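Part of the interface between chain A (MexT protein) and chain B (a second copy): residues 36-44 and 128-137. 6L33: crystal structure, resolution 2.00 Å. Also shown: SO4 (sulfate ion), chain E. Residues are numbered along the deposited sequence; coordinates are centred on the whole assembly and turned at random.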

ATOM      1  N   GLY A  36      -6.065  -7.970 -23.550  1.00 24.72           N
ATOM      2  CA  GLY A  36      -4.800  -7.442 -24.004  1.00 30.82           C
ATOM      3  C   GLY A  36      -4.387  -6.108 -23.427  1.00 32.12           C
ATOM      4  O   GLY A  36      -3.315  -5.606 -23.783  1.00 28.39           O
ATOM      5  N   ILE A  37      -5.186  -5.511 -22.544  1.00 23.59           N
ATOM      6  CA  ILE A  37      -4.861  -4.184 -22.031  1.00 24.35           C
ATOM      7  C   ILE A  37      -3.741  -4.279 -21.004  1.00 24.18           C
ATOM      8  O   ILE A  37      -3.605  -5.268 -20.273  1.00 20.25           O
ATOM      9  CB  ILE A  37      -6.099  -3.486 -21.434  1.00 26.56           C
ATOM     10  CG1 ILE A  37      -6.664  -4.285 -20.259  1.00 18.89           C
ATOM     11  CG2 ILE A  37      -7.145  -3.232 -22.510  1.00 33.48           C
ATOM     12  CD1 ILE A  37      -7.572  -3.470 -19.357  1.00 30.32           C
ATOM     13  N   VAL A  38      -2.933  -3.224 -20.958  1.00 19.18           N
ATOM     14  CA  VAL A  38      -1.874  -3.060 -19.972  1.00 15.90           C
ATOM     15  C   VAL A  38      -2.345  -2.031 -18.955  1.00 19.65           C
ATOM     16  O   VAL A  38      -2.788  -0.938 -19.330  1.00 16.08           O
ATOM     17  CB  VAL A  38      -0.563  -2.614 -20.640  1.00 17.62           C
ATOM     18  CG1 VAL A  38       0.560  -2.547 -19.624  1.00 16.44           C
ATOM     19  CG2 VAL A  38      -0.210  -3.544 -21.796  1.00 19.97           C
ATOM     20  N   LEU A  39      -2.257  -2.373 -17.672  1.00 16.80           N
ATOM     21  CA  LEU A  39      -2.753  -1.520 -16.601  1.00 14.22           C
ATOM     22  C   LEU A  39      -1.604  -1.067 -15.714  1.00 16.81           C
ATOM     23  O   LEU A  39      -0.819  -1.892 -15.233  1.00 15.51           O
ATOM     24  CB  LEU A  39      -3.806  -2.246 -15.759  1.00 15.05           C
ATOM     25  CG  LEU A  39      -4.417  -1.432 -14.615  1.00 19.26           C
ATOM     26  CD1 LEU A  39      -5.372  -0.375 -15.153  1.00 15.78           C
ATOM     27  CD2 LEU A  39      -5.123  -2.340 -13.615  1.00 17.70           C
ATOM     28  N   VAL A  40      -1.516   0.240 -15.490  1.00 14.57           N
ATOM     29  CA  VAL A  40      -0.583   0.824 -14.533  1.00 11.46           C
ATOM     30  C   VAL A  40      -1.404   1.375 -13.377  1.00 11.29           C
ATOM     31  O   VAL A  40      -2.316   2.185 -13.584  1.00 16.74           O
ATOM     32  CB  VAL A  40       0.282   1.918 -15.175  1.00  9.74           C
ATOM     33  CG1 VAL A  40       1.182   2.570 -14.131  1.00 11.27           C
ATOM     34  CG2 VAL A  40       1.113   1.340 -16.312  1.00 10.06           C
ATOM     35  N   VAL A  41      -1.096   0.925 -12.164  1.00 10.27           N
ATOM     36  CA  VAL A  41      -1.769   1.387 -10.955  1.00 12.58           C
ATOM     37  C   VAL A  41      -0.779   2.225 -10.159  1.00 14.14           C
ATOM     38  O   VAL A  41       0.320   1.759  -9.834  1.00 15.44           O
ATOM     39  CB  VAL A  41      -2.296   0.217 -10.111  1.00 14.43           C
ATOM     40  CG1 VAL A  41      -2.956   0.738  -8.844  1.00 15.50           C
ATOM     41  CG2 VAL A  41      -3.268  -0.629 -10.915  1.00 11.81           C
ATOM     42  N   ARG A  42      -1.166   3.457  -9.848  1.00 17.94           N
ATOM     43  CA  ARG A  42      -0.386   4.337  -8.991  1.00 10.99           C
ATOM     44  C   ARG A  42      -1.074   4.465  -7.638  1.00 19.45           C
ATOM     45  O   ARG A  42      -2.300   4.603  -7.564  1.00 17.33           O
ATOM     46  CB  ARG A  42      -0.217   5.723  -9.623  1.00 14.91           C
ATOM     47  CG  ARG A  42       0.506   5.721 -10.961  1.00 16.19           C
ATOM     48  CD  ARG A  42       1.978   5.376 -10.800  1.00 16.44           C
ATOM     49  NE  ARG A  42       2.611   6.118  -9.713  1.00 15.05           N
ATOM     50  CZ  ARG A  42       3.109   7.345  -9.830  1.00 18.09           C
ATOM     51  NH1 ARG A  42       3.664   7.939  -8.784  1.00 20.11           N
ATOM     52  NH2 ARG A  42       3.054   7.977 -10.994  1.00 20.46           N
ATOM     53  N   ARG A  43      -0.283   4.408  -6.572  1.00 14.61           N
ATOM     54  CA  ARG A  43      -0.802   4.567  -5.222  1.00 14.53           C
ATOM     55  C   ARG A  43      -0.869   6.050  -4.880  1.00 15.19           C
ATOM     56  O   ARG A  43       0.126   6.769  -5.014  1.00 19.40           O
ATOM     57  CB  ARG A  43       0.074   3.826  -4.213  1.00 24.11           C
ATOM     58  CG  ARG A  43      -0.527   3.739  -2.818  1.00 30.01           C
ATOM     59  CD  ARG A  43       0.190   2.703  -1.967  1.00 36.48           C
ATOM     60  NE  ARG A  43      -0.221   2.768  -0.567  1.00 31.18           N
ATOM     61  CZ  ARG A  43       0.261   3.641   0.311  1.00 30.73           C
ATOM     62  NH1 ARG A  43       1.176   4.525  -0.064  1.00 23.51           N
ATOM     63  NH2 ARG A  43      -0.170   3.630   1.565  1.00 27.38           N
ATOM     64  N   ALA A  44      -2.043   6.506  -4.454  1.00 13.10           N
ATOM     65  CA  ALA A  44      -2.203   7.909  -4.078  1.00 15.15           C
ATOM     66  C   ALA A  44      -3.371   8.025  -3.117  1.00 17.38           C
ATOM     67  O   ALA A  44      -4.493   7.634  -3.455  1.00 15.92           O
ATOM     68  CB  ALA A  44      -2.423   8.788  -5.307  1.00 17.45           C
TER
ATOM     69  N   ARG B 128      10.698  -8.827 -22.629  1.00 13.62           N
ATOM     70  CA  ARG B 128       9.502  -9.411 -22.046  1.00 14.13           C
ATOM     71  C   ARG B 128       8.374  -8.395 -22.148  1.00 18.26           C
ATOM     72  O   ARG B 128       8.606  -7.204 -22.369  1.00 18.96           O
ATOM     73  CB  ARG B 128       9.729  -9.811 -20.581  1.00 11.73           C
ATOM     74  CG  ARG B 128       9.976  -8.614 -19.676  1.00 14.21           C
ATOM     75  CD  ARG B 128      10.104  -8.992 -18.210  1.00 15.94           C
ATOM     76  NE  ARG B 128      10.205  -7.800 -17.369  1.00 12.62           N
ATOM     77  CZ  ARG B 128      10.062  -7.798 -16.047  1.00 15.68           C
ATOM     78  NH1 ARG B 128       9.813  -8.928 -15.400  1.00 11.87           N
ATOM     79  NH2 ARG B 128      10.169  -6.662 -15.371  1.00 17.94           N
ATOM     80  N   LYS B 129       7.144  -8.874 -21.984  1.00 13.46           N
ATOM     81  CA  LYS B 129       5.964  -8.020 -22.037  1.00 17.87           C
ATOM     82  C   LYS B 129       5.400  -7.865 -20.631  1.00 16.29           C
ATOM     83  O   LYS B 129       4.997  -8.852 -20.005  1.00 16.36           O
ATOM     84  CB  LYS B 129       4.909  -8.589 -22.987  1.00 18.99           C
ATOM     85  CG  LYS B 129       3.690  -7.688 -23.177  1.00 24.85           C
ATOM     86  CD  LYS B 129       4.095  -6.248 -23.483  1.00 40.87           C
ATOM     87  CE  LYS B 129       3.394  -5.714 -24.722  1.00 44.09           C
ATOM     88  NZ  LYS B 129       2.879  -4.332 -24.513  1.00 43.32           N
ATOM     89  N   VAL B 130       5.382  -6.634 -20.138  1.00 13.55           N
ATOM     90  CA  VAL B 130       4.750  -6.314 -18.865  1.00 11.91           C
ATOM     91  C   VAL B 130       3.314  -5.897 -19.144  1.00 11.57           C
ATOM     92  O   VAL B 130       3.065  -5.023 -19.982  1.00 10.76           O
ATOM     93  CB  VAL B 130       5.519  -5.204 -18.131  1.00 13.89           C
ATOM     94  CG1 VAL B 130       4.785  -4.796 -16.853  1.00 13.40           C
ATOM     95  CG2 VAL B 130       6.939  -5.657 -17.824  1.00 15.10           C
ATOM     96  N   VAL B 131       2.365  -6.536 -18.461  1.00 17.17           N
ATOM     97  CA  VAL B 131       0.947  -6.226 -18.625  1.00 13.82           C
ATOM     98  C   VAL B 131       0.364  -5.507 -17.426  1.00 13.73           C
ATOM     99  O   VAL B 131      -0.773  -5.013 -17.512  1.00 15.38           O
ATOM    100  CB  VAL B 131       0.118  -7.493 -18.921  1.00 11.94           C
ATOM    101  CG1 VAL B 131       0.582  -8.152 -20.210  1.00 15.02           C
ATOM    102  CG2 VAL B 131       0.199  -8.462 -17.745  1.00 13.18           C
ATOM    103  N   LEU B 132       1.090  -5.432 -16.315  1.00 14.62           N
ATOM    104  CA  LEU B 132       0.547  -4.884 -15.083  1.00 12.16           C
ATOM    105  C   LEU B 132       1.677  -4.278 -14.270  1.00 17.70           C
ATOM    106  O   LEU B 132       2.702  -4.927 -14.043  1.00 12.90           O
ATOM    107  CB  LEU B 132      -0.167  -5.968 -14.270  1.00 21.21           C
ATOM    108  CG  LEU B 132      -0.867  -5.487 -13.000  1.00 24.09           C
ATOM    109  CD1 LEU B 132      -2.115  -4.697 -13.358  1.00 13.43           C
ATOM    110  CD2 LEU B 132      -1.204  -6.664 -12.098  1.00 24.13           C
ATOM    111  N   ALA B 133       1.488  -3.036 -13.842  1.00 10.73           N
ATOM    112  CA  ALA B 133       2.407  -2.371 -12.930  1.00 17.01           C
ATOM    113  C   ALA B 133       1.634  -2.005 -11.675  1.00  8.99           C
ATOM    114  O   ALA B 133       0.626  -1.295 -11.750  1.00 10.52           O
ATOM    115  CB  ALA B 133       3.030  -1.132 -13.574  1.00 12.38           C
ATOM    116  N   VAL B 134       2.089  -2.505 -10.532  1.00 11.32           N
ATOM    117  CA  VAL B 134       1.430  -2.225  -9.260  1.00  8.84           C
ATOM    118  C   VAL B 134       2.411  -1.487  -8.358  1.00 13.48           C
ATOM    119  O   VAL B 134       3.630  -1.669  -8.494  1.00 13.34           O
ATOM    120  CB  VAL B 134       0.914  -3.515  -8.603  1.00 10.74           C
ATOM    121  CG1 VAL B 134      -0.114  -4.186  -9.506  1.00 16.63           C
ATOM    122  CG2 VAL B 134       2.066  -4.454  -8.303  1.00 10.30           C
ATOM    123  N   PRO B 135       1.937  -0.648  -7.438  1.00 19.91           N
ATOM    124  CA  PRO B 135       2.844   0.152  -6.600  1.00 22.41           C
ATOM    125  C   PRO B 135       3.274  -0.499  -5.292  1.00 20.78           C
ATOM    126  O   PRO B 135       3.926   0.171  -4.485  1.00 15.38           O
ATOM    127  CB  PRO B 135       1.999   1.401  -6.319  1.00 18.16           C
ATOM    128  CG  PRO B 135       0.592   0.887  -6.282  1.00 16.86           C
ATOM    129  CD  PRO B 135       0.524  -0.278  -7.240  1.00 18.04           C
ATOM    130  N   GLN B 136       2.945  -1.767  -5.054  1.00 14.50           N
ATOM    131  CA  GLN B 136       3.279  -2.408  -3.791  1.00 18.08           C
ATOM    132  C   GLN B 136       3.384  -3.912  -3.994  1.00 15.68           C
ATOM    133  O   GLN B 136       3.009  -4.450  -5.039  1.00 16.45           O
ATOM    134  CB  GLN B 136       2.240  -2.099  -2.712  1.00 17.47           C
ATOM    135  CG  GLN B 136       0.910  -2.787  -2.944  1.00 28.18           C
ATOM    136  CD  GLN B 136      -0.204  -2.188  -2.118  1.00 29.99           C
ATOM    137  OE1 GLN B 136      -0.112  -1.045  -1.672  1.00 25.54           O
ATOM    138  NE2 GLN B 136      -1.266  -2.956  -1.910  1.00 31.29           N
ATOM    139  N   PHE B 137       3.882  -4.588  -2.960  1.00 17.50           N
ATOM    140  CA  PHE B 137       4.064  -6.033  -2.979  1.00 19.35           C
ATOM    141  C   PHE B 137       2.820  -6.781  -2.508  1.00 16.15           C
ATOM    142  O   PHE B 137       2.389  -7.733  -3.162  1.00 19.03           O
ATOM    143  CB  PHE B 137       5.269  -6.420  -2.117  1.00 13.80           C
ATOM    144  CG  PHE B 137       6.585  -6.040  -2.722  1.00 15.31           C
ATOM    145  CD1 PHE B 137       7.047  -6.680  -3.860  1.00 18.08           C
ATOM    146  CD2 PHE B 137       7.359  -5.036  -2.162  1.00 16.51           C
ATOM    147  CE1 PHE B 137       8.259  -6.331  -4.428  1.00 14.45           C
ATOM    148  CE2 PHE B 137       8.574  -4.683  -2.725  1.00 19.61           C
ATOM    149  CZ  PHE B 137       9.023  -5.332  -3.861  1.00 12.55           C
TER
HETATM  150  S   SO4 E 401       1.388   7.221   2.898  1.00 24.41           S
HETATM  151  O1  SO4 E 401       1.251   8.631   2.543  1.00 25.24           O
HETATM  152  O2  SO4 E 401       1.574   6.419   1.692  1.00 35.02           O
HETATM  153  O3  SO4 E 401       2.542   7.057   3.773  1.00 21.70           O
HETATM  154  O4  SO4 E 401       0.186   6.771   3.593  1.00 34.00           O
HETATM  155  O   HOH W   1      -3.271  -6.139 -17.451  1.00 19.24           O

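The two copies of MexT join here edge to edge: strand 38-43 of chain A lies beside the strand of chain B that ends at Val B134 in parallel, their N-to-C directions differing by 26°. Three hydrogen bonds tie the backbones together. Leu A39 N donates to Val B131 O (3.0 Å), Ala B133 N donates to Leu A39 O (2.9 Å), and Val A41 N donates to Ala B133 O (2.8 Å). This is the parallel pattern: Leu A39 bonds through N and O to two different residues. Two of these carbonyls, Val B131 O and Leu A39 O, also receive CA-H...O contacts, with Val A38 CA 3.3 Å from Val B131 O and Leu B132 CA 3.3 Å from Leu A39 O. Beyond the first bond, a water donates to both Ile A37 O (3.0 Å) and Val B131 O (2.7 Å), bridging two carbonyls that could not bond to each other.

Pro B135 has the most surface covered by the opposite stretch. It follows the strand directly, and its ring nitrogen carries no hydrogen, so it cannot donate to Val A41 O as Ala B133 N does to Leu A39 O. Val A41 O instead faces Pro B135 CD at 3.3 Å and is left buried without a partner. The ring does make apolar contact: Pro B135 CD lies 4.0 Å from Val A41 CG1, and Pro B135 CG 3.6 Å from Arg A43 CB. Arginine suits this spot because the CH2 at the base of the chain meets the proline ring, and the rest carries the guanidinium onward. Arg A43 CD passes 3.8 Å from Gln B136 OE1, and Arg A43 NH1 donates to O2 of the sulfate at 2.6 Å, a short bond between opposite charges; Arg A43 NH2 adds a weak one to the same O2 at 3.3 Å.

At the other end, Val A38 has nearly as much area covered. The CA-to-CB bond of Val A38 points sideways, and Val A38 CG1 rests 3.5 Å from Val B130 O; a short, branched side chain can lie close against the neighbouring backbone in this way. Between these ends, the paired residues meet on alternate faces of the sheet. Leu A39 and Leu B132 share one face, with Leu A39 CB 3.8 Å from Leu B132 CD1, the end of Leu B132 coming nearer to the partner strand than its CA-to-CB direction suggests. Val A40 and Ala B133 share the other, where Val A40 CG2 comes within 4.2 Å of Ala B133 CB. Such branched and small apolar residues suit a buried strand pairing, leaving the backbone to supply the directional bonds.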